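Phosphoribosylformylglycinamidine synthase 2 (Thermus thermophilus, PDB 3VIU) binds adenosine-5'-diphosphate and magnesium as a member of the AIR synthase-related (PurM-like) family, with two N-terminal and two C-terminal domain modules in one chain. Local coordinates at residues 472-475 with 479-482; 78-83 with 542-547; 692-697 with 703-708; 562-567 with 641-646; 34-39 with 261-266. One frame throughout, in Å; residues are numbered along the deposited sequence.

Contact 1. Residues 472-475 with 479-482; sequences NVSV and KPLA. With MG (magnesium ion), chain D.
In Val473 the methyl CG1 lies opposite the backbone N (chi1 162°), which sends it toward the start of strand 479-488. In Ser474 the OG stands beside its own backbone N (chi1 -62°) and faces the ring of Pro480. Val473 CG1 is 4.3 Å from Pro480 N. It therefore meets the peptide link between Lys479 and Pro480. Ser474 OG meets two carbons of the proline ring, 3.7 Å from Pro480 CG and 3.8 Å from Pro480 CD. These are van der Waals contacts, and no hydrogen bond joins the two segments. The buried hydroxyl of Ser474 is instead hydrogen-bonded to Cys470 O, one turn back in its helix, and to Arg607 NH1. Asn472 is turned to another side of the helix. Its OD1 is 2.6 Å from the magnesium ion, and Asp430, Asp620 and two waters are the other ligands. Asn472 ND2 is hydrogen-bonded to Asp448 OD1, which fixes the rotation of the amide. The contact closes a tight helix-to-strand turn of a PurM-like N-terminal domain, with three residues between segments 472-475 and 479-482. Val473 also rests on Ala444 of strand 441-448, so this part of the helix lies against the sheet. Helix 596-611 packs on Ser474 through Ile606 and on Pro480 through Gln603 and Arg607.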
# COMPACT_ATOMS: atom_id res chain seq x y z
N ASN A 472 0.79 8.38 11.64
CA ASN A 472 -0.17 9.16 10.89
C ASN A 472 -1.62 8.85 11.23
O ASN A 472 -2.46 9.75 11.24
CB ASN A 472 0.06 8.99 9.39
CG ASN A 472 1.26 9.77 8.91
OD1 ASN A 472 1.39 10.95 9.22
ND2 ASN A 472 2.13 9.12 8.14
N VAL A 473 -1.90 7.58 11.50
CA VAL A 473 -3.24 7.16 11.86
C VAL A 473 -3.52 7.59 13.30
O VAL A 473 -4.60 8.07 13.61
CB VAL A 473 -3.40 5.63 11.72
CG1 VAL A 473 -4.62 5.15 12.49
CG2 VAL A 473 -3.52 5.26 10.26
N SER A 474 -2.53 7.44 14.16
CA SER A 474 -2.66 7.83 15.56
C SER A 474 -2.90 9.32 15.67
O SER A 474 -3.64 9.78 16.54
CB SER A 474 -1.39 7.49 16.34
OG SER A 474 -1.17 6.09 16.33
N VAL A 475 -2.26 10.07 14.79
CA VAL A 475 -2.35 11.52 14.76
C VAL A 475 -3.75 12.06 14.44
O VAL A 475 -4.08 13.18 14.83
CB VAL A 475 -1.31 12.08 13.76
CG1 VAL A 475 -1.66 13.49 13.35
CG2 VAL A 475 0.06 12.06 14.42
N LYS A 479 -6.69 4.22 16.37
CA LYS A 479 -5.75 3.21 16.83
C LYS A 479 -5.39 2.19 15.75
O LYS A 479 -6.27 1.52 15.20
CB LYS A 479 -6.29 2.45 18.05
CG LYS A 479 -5.34 1.35 18.53
CD LYS A 479 -5.80 0.73 19.83
CE LYS A 479 -4.87 -0.38 20.27
NZ LYS A 479 -5.36 -1.03 21.53
N PRO A 480 -4.09 2.05 15.46
CA PRO A 480 -3.56 1.12 14.45
C PRO A 480 -4.07 -0.29 14.72
O PRO A 480 -3.84 -0.84 15.79
CB PRO A 480 -2.05 1.22 14.66
CG PRO A 480 -1.86 2.60 15.20
CD PRO A 480 -2.99 2.72 16.17
N LEU A 481 -4.75 -0.88 13.75
CA LEU A 481 -5.27 -2.23 13.93
C LEU A 481 -4.38 -3.29 13.29
O LEU A 481 -4.23 -4.37 13.82
CB LEU A 481 -6.69 -2.33 13.35
CG LEU A 481 -7.71 -1.41 14.02
CD1 LEU A 481 -9.03 -1.54 13.29
CD2 LEU A 481 -7.86 -1.78 15.48
N ALA A 482 -3.79 -2.96 12.14
CA ALA A 482 -2.92 -3.88 11.43
C ALA A 482 -2.33 -3.17 10.23
O ALA A 482 -2.71 -2.05 9.93
CB ALA A 482 -3.69 -5.11 10.98
MG MG D . 2.44 13.10 8.23
O HOH W 1 4.52 11.79 8.61
O HOH W 2 3.90 15.15 8.58

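Contact 2. Residues 78-83 with 542-547; sequences WAVAFK and GVVGVL. With ADP (adenosine-5'-diphosphate), chain B.
Phe82 and Val544 meet where the two PurM-like N-terminal domains of the chain pack sheet against sheet. The arrangement probably resembles, within one chain, the dimer interface of PurM relatives. Strand 78-83 belongs to the first domain and strand 542-547 to the second. They run nearly antiparallel, at 171°, with their axes 8.5 Å apart at the closest. No hydrogen bond links them, so side chains bridge the gap. Phe82 CG sits between the backbone N and the carbonyl carbon (chi1 64°), which helps turn one ring face toward Val544. Methyl CG2 of Val544 lies 3.4 Å from the centroid of the Phe82 ring and only 7° off its normal, a CH-pi contact over the face. At the ring edge, Phe82 CE2 is 4.1 Å from Gly542 O. The other methyl of Val544, CG1, touches Val80 CG1 at 4.2 Å. Leu178 of strand 172-182 packs on both Phe82 and Val544, and all four touching residues are buried. The backbone of Phe82 is also held from the second domain, by a hydrogen bond between its O and Ser521 OG. The next residue, Lys83, sends its extended chain into the adenosine-5'-diphosphate pocket. There Lys83 NZ donates to ADP O2B at 2.7 Å and to the bridging ADP O3A at 3.1 Å.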
# COMPACT_ATOMS: atom_id res chain seq x y z
N TRP A 78 -18.98 -4.07 12.09
CA TRP A 78 -18.29 -3.86 10.83
C TRP A 78 -16.86 -4.37 10.81
O TRP A 78 -16.20 -4.45 11.85
CB TRP A 78 -18.27 -2.38 10.45
CG TRP A 78 -19.59 -1.78 10.32
CD1 TRP A 78 -20.29 -1.14 11.30
CD2 TRP A 78 -20.39 -1.71 9.14
NE1 TRP A 78 -21.48 -0.66 10.79
CE2 TRP A 78 -21.56 -1.00 9.47
CE3 TRP A 78 -20.22 -2.17 7.83
CZ2 TRP A 78 -22.57 -0.74 8.53
CZ3 TRP A 78 -21.22 -1.91 6.90
CH2 TRP A 78 -22.38 -1.20 7.26
N ALA A 79 -16.38 -4.70 9.62
CA ALA A 79 -15.02 -5.19 9.42
C ALA A 79 -14.45 -4.44 8.21
O ALA A 79 -15.19 -3.85 7.43
CB ALA A 79 -15.03 -6.69 9.15
N VAL A 80 -13.13 -4.47 8.08
CA VAL A 80 -12.48 -3.80 6.96
C VAL A 80 -11.43 -4.70 6.33
O VAL A 80 -10.55 -5.24 7.01
CB VAL A 80 -11.82 -2.47 7.41
CG1 VAL A 80 -10.90 -1.94 6.32
CG2 VAL A 80 -12.88 -1.44 7.71
N ALA A 81 -11.54 -4.87 5.02
CA ALA A 81 -10.59 -5.68 4.28
C ALA A 81 -9.67 -4.71 3.55
O ALA A 81 -10.11 -3.65 3.11
CB ALA A 81 -11.31 -6.57 3.28
N PHE A 82 -8.39 -5.05 3.45
CA PHE A 82 -7.47 -4.20 2.73
C PHE A 82 -6.22 -4.96 2.34
O PHE A 82 -5.93 -6.03 2.86
CB PHE A 82 -7.11 -2.94 3.53
CG PHE A 82 -6.38 -3.21 4.82
CD1 PHE A 82 -7.04 -3.78 5.91
CD2 PHE A 82 -5.05 -2.86 4.96
CE1 PHE A 82 -6.37 -3.98 7.12
CE2 PHE A 82 -4.37 -3.07 6.16
CZ PHE A 82 -5.03 -3.62 7.24
N LYS A 83 -5.50 -4.40 1.38
CA LYS A 83 -4.28 -5.01 0.88
C LYS A 83 -3.63 -4.06 -0.11
O LYS A 83 -4.27 -3.16 -0.64
CB LYS A 83 -4.62 -6.32 0.19
CG LYS A 83 -3.43 -7.06 -0.37
CD LYS A 83 -3.90 -8.13 -1.33
CE LYS A 83 -2.75 -8.72 -2.11
NZ LYS A 83 -3.27 -9.59 -3.19
N GLY A 542 1.01 0.09 4.57
CA GLY A 542 -0.32 0.64 4.66
C GLY A 542 -0.89 0.23 6.00
O GLY A 542 -0.83 -0.95 6.38
N VAL A 543 -1.43 1.20 6.74
CA VAL A 543 -1.99 0.93 8.04
C VAL A 543 -3.44 1.38 8.13
O VAL A 543 -3.80 2.47 7.68
CB VAL A 543 -1.20 1.65 9.16
CG1 VAL A 543 -1.98 1.56 10.49
CG2 VAL A 543 0.18 1.03 9.32
N VAL A 544 -4.27 0.54 8.73
CA VAL A 544 -5.67 0.86 8.91
C VAL A 544 -5.96 0.92 10.40
O VAL A 544 -5.43 0.14 11.18
CB VAL A 544 -6.60 -0.21 8.26
CG1 VAL A 544 -8.05 0.06 8.65
CG2 VAL A 544 -6.46 -0.17 6.75
N GLY A 545 -6.79 1.88 10.79
CA GLY A 545 -7.17 2.02 12.18
C GLY A 545 -8.59 2.54 12.27
O GLY A 545 -9.18 2.89 11.25
N VAL A 546 -9.15 2.58 13.47
CA VAL A 546 -10.51 3.07 13.62
C VAL A 546 -10.58 4.11 14.72
O VAL A 546 -9.71 4.18 15.59
CB VAL A 546 -11.49 1.93 13.95
CG1 VAL A 546 -11.07 1.25 15.24
CG2 VAL A 546 -12.90 2.48 14.06
N LEU A 547 -11.63 4.93 14.68
CA LEU A 547 -11.83 5.98 15.67
C LEU A 547 -13.28 6.43 15.64
O LEU A 547 -14.06 5.99 14.80
CB LEU A 547 -10.92 7.17 15.38
CG LEU A 547 -11.22 7.99 14.11
CD1 LEU A 547 -10.43 9.29 14.17
CD2 LEU A 547 -10.87 7.21 12.86
PB ADP B . -3.00 -11.85 -5.79
O1B ADP B . -2.17 -12.47 -6.86
O2B ADP B . -2.81 -10.25 -5.81
O3B ADP B . -4.62 -12.25 -6.08
PA ADP B . -1.02 -12.94 -4.27
O1A ADP B . -0.96 -14.37 -4.68
O2A ADP B . -0.09 -12.07 -5.27
O3A ADP B . -2.58 -12.42 -4.31
O5' ADP B . -0.45 -12.71 -2.76
C5' ADP B . -0.16 -13.99 -2.15
C4' ADP B . -0.67 -14.09 -0.68
O4' ADP B . 0.43 -13.89 0.27
C3' ADP B . -1.75 -13.05 -0.30
O3' ADP B . -2.65 -13.62 0.65
C2' ADP B . -0.93 -11.89 0.27
O2' ADP B . -1.70 -11.08 1.16
C1' ADP B . 0.24 -12.60 0.96
N9 ADP B . 1.46 -11.80 0.91
C8 ADP B . 2.28 -11.62 -0.17
N7 ADP B . 3.28 -10.85 0.14
C5 ADP B . 3.18 -10.47 1.43
C6 ADP B . 3.95 -9.66 2.31
N6 ADP B . 5.10 -9.05 1.86
N1 ADP B . 3.53 -9.50 3.58
C2 ADP B . 2.41 -10.09 4.03
N3 ADP B . 1.66 -10.87 3.24
C4 ADP B . 2.00 -11.08 1.95

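Contact 3. Residues 692-697 with 703-708; sequences GKSLTV and VLEWSL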
# COMPACT_ATOMS: atom_id res chain seq x y z
N GLY A 692 -2.94 34.81 13.04
CA GLY A 692 -2.28 35.71 12.12
C GLY A 692 -2.07 35.18 10.72
O GLY A 692 -2.43 34.04 10.42
N LYS A 693 -1.49 36.01 9.86
CA LYS A 693 -1.24 35.63 8.48
C LYS A 693 0.26 35.50 8.23
O LYS A 693 0.75 35.86 7.16
CB LYS A 693 -1.85 36.64 7.51
CG LYS A 693 -3.37 36.54 7.40
CD LYS A 693 -4.08 37.63 8.18
CE LYS A 693 -5.60 37.55 8.00
NZ LYS A 693 -6.31 38.75 8.55
N SER A 694 0.96 34.97 9.22
CA SER A 694 2.39 34.75 9.10
C SER A 694 2.84 33.58 9.96
O SER A 694 2.14 33.15 10.87
CB SER A 694 3.19 35.98 9.55
OG SER A 694 3.12 37.02 8.60
N LEU A 695 4.00 33.04 9.61
CA LEU A 695 4.61 31.99 10.41
C LEU A 695 5.78 32.78 10.97
O LEU A 695 6.59 33.32 10.22
CB LEU A 695 5.12 30.84 9.54
CG LEU A 695 6.01 29.87 10.32
CD1 LEU A 695 5.20 29.28 11.47
CD2 LEU A 695 6.53 28.76 9.41
N THR A 696 5.84 32.90 12.30
CA THR A 696 6.90 33.66 12.96
C THR A 696 7.65 32.77 13.94
O THR A 696 7.05 32.14 14.82
CB THR A 696 6.29 34.87 13.69
OG1 THR A 696 5.59 35.69 12.75
CG2 THR A 696 7.38 35.70 14.37
N VAL A 697 8.98 32.72 13.80
CA VAL A 697 9.79 31.88 14.66
C VAL A 697 10.92 32.61 15.36
O VAL A 697 11.85 33.11 14.72
CB VAL A 697 10.42 30.71 13.85
CG1 VAL A 697 11.19 29.78 14.79
CG2 VAL A 697 9.34 29.94 13.07
N VAL A 703 14.39 36.86 14.96
CA VAL A 703 13.12 36.36 14.46
C VAL A 703 13.12 36.04 12.97
O VAL A 703 13.52 36.85 12.14
CB VAL A 703 11.99 37.38 14.74
CG1 VAL A 703 10.71 36.96 14.03
CG2 VAL A 703 11.75 37.49 16.23
N LEU A 704 12.67 34.84 12.64
CA LEU A 704 12.57 34.41 11.26
C LEU A 704 11.09 34.58 10.95
O LEU A 704 10.25 34.27 11.79
CB LEU A 704 12.97 32.94 11.12
CG LEU A 704 14.41 32.56 11.46
CD1 LEU A 704 14.57 31.03 11.39
CD2 LEU A 704 15.36 33.25 10.50
N GLU A 705 10.77 35.08 9.76
CA GLU A 705 9.37 35.31 9.40
C GLU A 705 9.01 35.12 7.93
O GLU A 705 9.76 35.49 7.04
CB GLU A 705 8.96 36.71 9.85
CG GLU A 705 7.55 37.09 9.46
CD GLU A 705 7.03 38.27 10.25
OE1 GLU A 705 6.82 38.13 11.49
OE2 GLU A 705 6.83 39.35 9.65
N TRP A 706 7.83 34.54 7.71
CA TRP A 706 7.32 34.31 6.36
C TRP A 706 5.82 34.63 6.35
O TRP A 706 5.13 34.39 7.35
CB TRP A 706 7.47 32.85 5.96
CG TRP A 706 8.86 32.35 5.91
CD1 TRP A 706 9.67 32.27 4.82
CD2 TRP A 706 9.59 31.75 6.99
NE1 TRP A 706 10.85 31.65 5.14
CE2 TRP A 706 10.83 31.32 6.47
CE3 TRP A 706 9.31 31.53 8.34
CZ2 TRP A 706 11.79 30.68 7.25
CZ3 TRP A 706 10.27 30.90 9.12
CH2 TRP A 706 11.49 30.48 8.57
N SER A 707 5.32 35.16 5.25
CA SER A 707 3.90 35.44 5.15
C SER A 707 3.29 34.10 4.73
O SER A 707 3.96 33.28 4.11
CB SER A 707 3.63 36.50 4.08
OG SER A 707 4.06 36.05 2.80
N LEU A 708 2.03 33.86 5.08
CA LEU A 708 1.42 32.59 4.69
C LEU A 708 1.32 32.53 3.18
O LEU A 708 1.32 31.46 2.58
CB LEU A 708 0.04 32.43 5.33
CG LEU A 708 -0.04 32.46 6.86
CD1 LEU A 708 -1.30 31.74 7.30
CD2 LEU A 708 1.18 31.77 7.48
O HOH W 3 5.22 38.78 7.46
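Leu695 and Trp706 form a hydrogen-bonded antiparallel pair, and their side chains lie side by side on the buried face of the two strands. Leu695 N donates to Trp706 O at 2.9 Å, and Trp706 N returns a bond to Leu695 O. The Val697 and Leu704 pair repeats this, with a very straight bond from Val697 N to Leu704 O (2.8 Å, 178°). On this packed face Leu695 CD2 lies 4.1 Å from Trp706 CE3. Val697 CG2 meets the indole at its edge, 4.2 Å from Trp706 CZ3. Leu627 of helix 625-634 and Leu711 of helix 708-723 cover the tryptophan, and its NE1 is hydrogen-bonded to Gln392 O. The face with Ser694, Thr696, Glu705 and Ser707 is polar and more open to solvent, with Glu705 exposed. Glu705 CG points opposite the backbone N (chi1 177°) and the chain runs on extended alongside Thr696, whose OG1 donates to Glu705 OE1 at 3.0 Å. The donor comes from the anti side and 32° out of the carboxylate plane. Water 3 ties Glu705 OE2 to Ser694 OG. At the end of the strand, Leu708 N bonds to Lys693 O (3.2 Å), and Leu708 CD2 packs on Ser694 C at 3.5 Å. Ser707 is the N-cap of helix 708-723. The whole is a beta hairpin, with strand 702-707 outermost in its sheet within the chain.

Contact 4. Residues 562-567 with 641-646; sequences EVLLLI and ATVEVR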
# COMPACT_ATOMS: atom_id res chain seq x y z
N GLU A 562 -4.87 29.36 20.08
CA GLU A 562 -4.66 28.03 20.63
C GLU A 562 -3.20 27.87 21.00
O GLU A 562 -2.32 28.39 20.31
CB GLU A 562 -5.08 26.96 19.62
CG GLU A 562 -6.59 26.81 19.48
CD GLU A 562 -7.00 25.62 18.62
OE1 GLU A 562 -8.18 25.21 18.72
OE2 GLU A 562 -6.16 25.09 17.85
N VAL A 563 -2.92 27.17 22.09
CA VAL A 563 -1.54 26.96 22.50
C VAL A 563 -1.00 25.83 21.62
O VAL A 563 -1.65 24.81 21.42
CB VAL A 563 -1.43 26.55 23.99
CG1 VAL A 563 0.04 26.38 24.38
CG2 VAL A 563 -2.09 27.59 24.88
N LEU A 564 0.20 26.04 21.08
CA LEU A 564 0.85 25.08 20.20
C LEU A 564 2.00 24.36 20.90
O LEU A 564 2.99 24.99 21.28
CB LEU A 564 1.36 25.80 18.94
CG LEU A 564 2.25 25.03 17.95
CD1 LEU A 564 1.56 23.76 17.51
CD2 LEU A 564 2.58 25.93 16.75
N LEU A 565 1.88 23.05 21.06
CA LEU A 565 2.91 22.26 21.73
C LEU A 565 3.61 21.25 20.81
O LEU A 565 3.14 20.97 19.70
CB LEU A 565 2.32 21.49 22.91
CG LEU A 565 1.63 22.19 24.07
CD1 LEU A 565 0.22 22.65 23.66
CD2 LEU A 565 1.53 21.21 25.23
N LEU A 566 4.71 20.69 21.29
CA LEU A 566 5.45 19.70 20.54
C LEU A 566 5.86 18.55 21.46
O LEU A 566 6.49 18.77 22.49
CB LEU A 566 6.68 20.36 19.92
CG LEU A 566 7.65 19.59 19.03
CD1 LEU A 566 8.79 19.03 19.86
CD2 LEU A 566 6.92 18.50 18.27
N ILE A 567 5.45 17.33 21.09
CA ILE A 567 5.80 16.12 21.83
C ILE A 567 7.13 15.71 21.22
O ILE A 567 7.22 15.53 20.01
CB ILE A 567 4.82 14.94 21.57
CG1 ILE A 567 3.37 15.41 21.55
CG2 ILE A 567 5.02 13.87 22.64
CD1 ILE A 567 2.83 15.82 22.87
N ALA A 641 1.03 31.02 12.74
CA ALA A 641 1.51 30.66 14.08
C ALA A 641 2.71 31.50 14.49
O ALA A 641 3.43 32.02 13.64
CB ALA A 641 1.86 29.19 14.15
N THR A 642 2.90 31.63 15.80
CA THR A 642 4.01 32.39 16.37
C THR A 642 4.64 31.51 17.44
O THR A 642 3.98 31.13 18.40
CB THR A 642 3.53 33.72 17.01
OG1 THR A 642 2.89 34.53 16.01
CG2 THR A 642 4.71 34.48 17.58
N VAL A 643 5.92 31.21 17.29
CA VAL A 643 6.59 30.33 18.23
C VAL A 643 8.05 30.68 18.47
O VAL A 643 8.60 31.57 17.84
CB VAL A 643 6.55 28.87 17.73
CG1 VAL A 643 5.11 28.44 17.47
CG2 VAL A 643 7.36 28.75 16.45
N GLU A 644 8.66 29.95 19.39
CA GLU A 644 10.07 30.13 19.69
C GLU A 644 10.80 28.79 19.62
O GLU A 644 10.38 27.81 20.23
CB GLU A 644 10.28 30.69 21.09
CG GLU A 644 11.76 30.63 21.49
CD GLU A 644 11.97 30.65 22.99
OE1 GLU A 644 11.37 29.81 23.68
OE2 GLU A 644 12.75 31.51 23.46
N VAL A 645 11.89 28.74 18.88
CA VAL A 645 12.67 27.52 18.80
C VAL A 645 13.98 27.87 19.49
O VAL A 645 14.69 28.78 19.07
CB VAL A 645 12.91 27.09 17.34
CG1 VAL A 645 13.71 28.13 16.60
CG2 VAL A 645 13.63 25.76 17.31
N ARG A 646 14.29 27.15 20.57
CA ARG A 646 15.50 27.42 21.35
C ARG A 646 16.83 27.09 20.73
O ARG A 646 17.87 27.60 21.17
CB ARG A 646 15.38 26.73 22.71
CG ARG A 646 14.35 27.40 23.56
CD ARG A 646 14.29 26.80 24.94
NE ARG A 646 13.26 27.47 25.72
CZ ARG A 646 12.78 27.01 26.87
NH1 ARG A 646 13.25 25.87 27.38
NH2 ARG A 646 11.83 27.68 27.50
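Leu564 and Val643 are the nearest residues of the two backbones, with their CA atoms 8.0 Å apart. Strands 563-567 and 641-644 belong to one sheet but are not neighbours. Strand 684-690 runs between them, antiparallel to both. The spacing is too wide for backbone hydrogen bonds, and none joins the segments. The backbone of Leu564 bonds instead to Gly688 of the middle strand. The link across is made by side chains on one face of the sheet. With chi1 at 171°, Leu564 CG points opposite the backbone N, which carries the leucine tip over toward strand 641-644. One branch does all the touching. Leu564 CD2 is 3.6 Å from Val643 CG1, where the two side chains cross at an angle. The same methyl reaches Ala641 CB at 4.2 Å. In Val643 the methyl CG1 stands beside the backbone N (chi1 -56°), and only this methyl touches Leu564. The contact is small, about 83 Å² in all, and wholly apolar, and its three touching residues are buried. Phe557 lies against both Leu564 and Ala641 and extends the apolar patch. Val643 also packs on Val697 of strand 694-699. This is side-chain packing across an intervening strand, within the mixed seven-stranded sheet of the second PurM-like C-terminal domain.

Contact 5. Residues 34-39 with 261-266; sequences FKVMWS and GAAGLT
Behind Val36 and Met37, the residues that meet the 261-266 segment, the rings of Phe34 and Trp38 pack on each other. Phe34 CD2 lies 3.6 Å above one face of the Trp38 ring, offset toward its rim. Trp38 NE1 in turn sits at the edge of the Phe34 ring, in its plane, and is hydrogen-bonded to Ala359 O. The contact joins the N-terminal linker domain, through helix 28-37, to the first PurM-like C-terminal domain, through the turn 261-264 and helix 264-275. This type II beta turn, from Gly261 to Gly264, presents Ala263 to the linker. The turn's Ala263 N is hydrogen-bonded to Glu303 OE1. Val36 CG1 touches Ala263 CB at 3.6 Å. Ser39, the N-cap of helix 40-43, donates from its OG back to Val36 O at 2.9 Å. Met37, present as selenomethionine, bends at chi2 (-62°) and chi3 (-80°), which brings its end against the turn. Its SE is 4.0 Å from Ala263 CB. Thr266 OG1 is hydrogen-bonded to Leu300 O, while the methyl faces Met37: Thr266 CG2 lies 3.9 Å from Met37 CG.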
# COMPACT_ATOMS: atom_id res chain seq x y z
N PHE A 34 3.42 -24.60 -15.14
CA PHE A 34 4.44 -24.49 -14.11
C PHE A 34 5.29 -23.24 -14.28
O PHE A 34 5.59 -22.54 -13.32
CB PHE A 34 5.34 -25.72 -14.09
CG PHE A 34 4.76 -26.87 -13.33
CD1 PHE A 34 4.10 -27.90 -13.99
CD2 PHE A 34 4.86 -26.92 -11.94
CE1 PHE A 34 3.54 -28.96 -13.27
CE2 PHE A 34 4.31 -27.97 -11.22
CZ PHE A 34 3.65 -28.99 -11.88
N LYS A 35 5.69 -22.95 -15.52
CA LYS A 35 6.51 -21.78 -15.78
C LYS A 35 5.89 -20.56 -15.11
O LYS A 35 6.60 -19.75 -14.50
CB LYS A 35 6.64 -21.53 -17.29
CG LYS A 35 7.50 -20.31 -17.63
CD LYS A 35 7.46 -19.95 -19.12
CE LYS A 35 6.08 -19.47 -19.55
NZ LYS A 35 6.05 -18.97 -20.96
N VAL A 36 4.57 -20.44 -15.20
CA VAL A 36 3.87 -19.30 -14.61
C VAL A 36 3.56 -19.43 -13.12
O VAL A 36 3.72 -18.48 -12.36
CB VAL A 36 2.55 -19.01 -15.38
CG1 VAL A 36 1.84 -17.79 -14.79
CG2 VAL A 36 2.86 -18.77 -16.86
N MSE A 37 3.13 -20.61 -12.69
CA MSE A 37 2.81 -20.81 -11.28
C MSE A 37 4.04 -20.86 -10.38
O MSE A 37 3.95 -20.59 -9.18
CB MSE A 37 1.99 -22.09 -11.09
CG MSE A 37 0.57 -21.99 -11.61
SE MSE A 37 -0.50 -20.62 -10.70
CE MSE A 37 -0.96 -21.61 -9.09
N TRP A 38 5.19 -21.18 -10.96
CA TRP A 38 6.44 -21.26 -10.21
C TRP A 38 7.33 -20.03 -10.35
O TRP A 38 8.44 -19.99 -9.83
CB TRP A 38 7.20 -22.52 -10.63
CG TRP A 38 6.73 -23.74 -9.91
CD1 TRP A 38 5.49 -23.96 -9.37
CD2 TRP A 38 7.50 -24.91 -9.61
NE1 TRP A 38 5.45 -25.18 -8.76
CE2 TRP A 38 6.67 -25.79 -8.89
CE3 TRP A 38 8.82 -25.30 -9.89
CZ2 TRP A 38 7.11 -27.04 -8.44
CZ3 TRP A 38 9.26 -26.55 -9.44
CH2 TRP A 38 8.40 -27.40 -8.72
N SER A 39 6.84 -19.02 -11.07
CA SER A 39 7.59 -17.78 -11.26
C SER A 39 7.56 -17.03 -9.92
O SER A 39 6.64 -17.24 -9.12
CB SER A 39 6.94 -16.91 -12.35
OG SER A 39 5.69 -16.39 -11.92
N GLY A 261 -6.34 -13.10 -11.78
CA GLY A 261 -5.31 -12.13 -12.04
C GLY A 261 -4.18 -12.81 -12.75
O GLY A 261 -4.36 -13.42 -13.80
N ALA A 262 -2.99 -12.70 -12.17
CA ALA A 262 -1.81 -13.33 -12.75
C ALA A 262 -2.07 -14.83 -12.85
O ALA A 262 -2.47 -15.46 -11.87
CB ALA A 262 -0.60 -13.05 -11.87
N ALA A 263 -1.84 -15.38 -14.04
CA ALA A 263 -2.02 -16.81 -14.28
C ALA A 263 -3.50 -17.19 -14.46
O ALA A 263 -3.85 -18.37 -14.48
CB ALA A 263 -1.40 -17.62 -13.13
N GLY A 264 -4.34 -16.17 -14.60
CA GLY A 264 -5.77 -16.35 -14.80
C GLY A 264 -6.47 -17.54 -14.17
O GLY A 264 -6.43 -17.75 -12.96
N LEU A 265 -7.14 -18.32 -15.02
CA LEU A 265 -7.89 -19.50 -14.59
C LEU A 265 -7.04 -20.51 -13.84
O LEU A 265 -7.48 -21.08 -12.85
CB LEU A 265 -8.53 -20.18 -15.81
CG LEU A 265 -9.75 -19.53 -16.44
CD1 LEU A 265 -10.00 -20.12 -17.82
CD2 LEU A 265 -10.95 -19.73 -15.54
N THR A 266 -5.82 -20.72 -14.32
CA THR A 266 -4.93 -21.66 -13.67
C THR A 266 -4.72 -21.33 -12.18
O THR A 266 -4.95 -22.19 -11.33
CB THR A 266 -3.56 -21.70 -14.38
OG1 THR A 266 -3.75 -22.12 -15.73
CG2 THR A 266 -2.63 -22.67 -13.68

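Overall arrangement
Contacts 1 and 2 meet in one sheet through neighbouring strands 479-488 and 538-548: Leu481 N lies 2.8 Å from Val544 O, a probable hydrogen bond. Both are buried, with centres about 15 and 12 Å from the centre of the chain. One holds a magnesium ligand and the other reaches adenosine-5'-diphosphate. Contacts 3 and 4 share another sheet, whose neighbouring strands 694-699 and 641-644 join them. Contact 4 is buried and apolar there, whereas contact 3 has a solvent side and adds polar side-chain and water bonds to its backbone ladder. Contact 5 is a helix-to-turn packing on the other side of the chain's centre from contacts 1, 3 and 4. Only contact 3 has hydrogen bonds between its own segments.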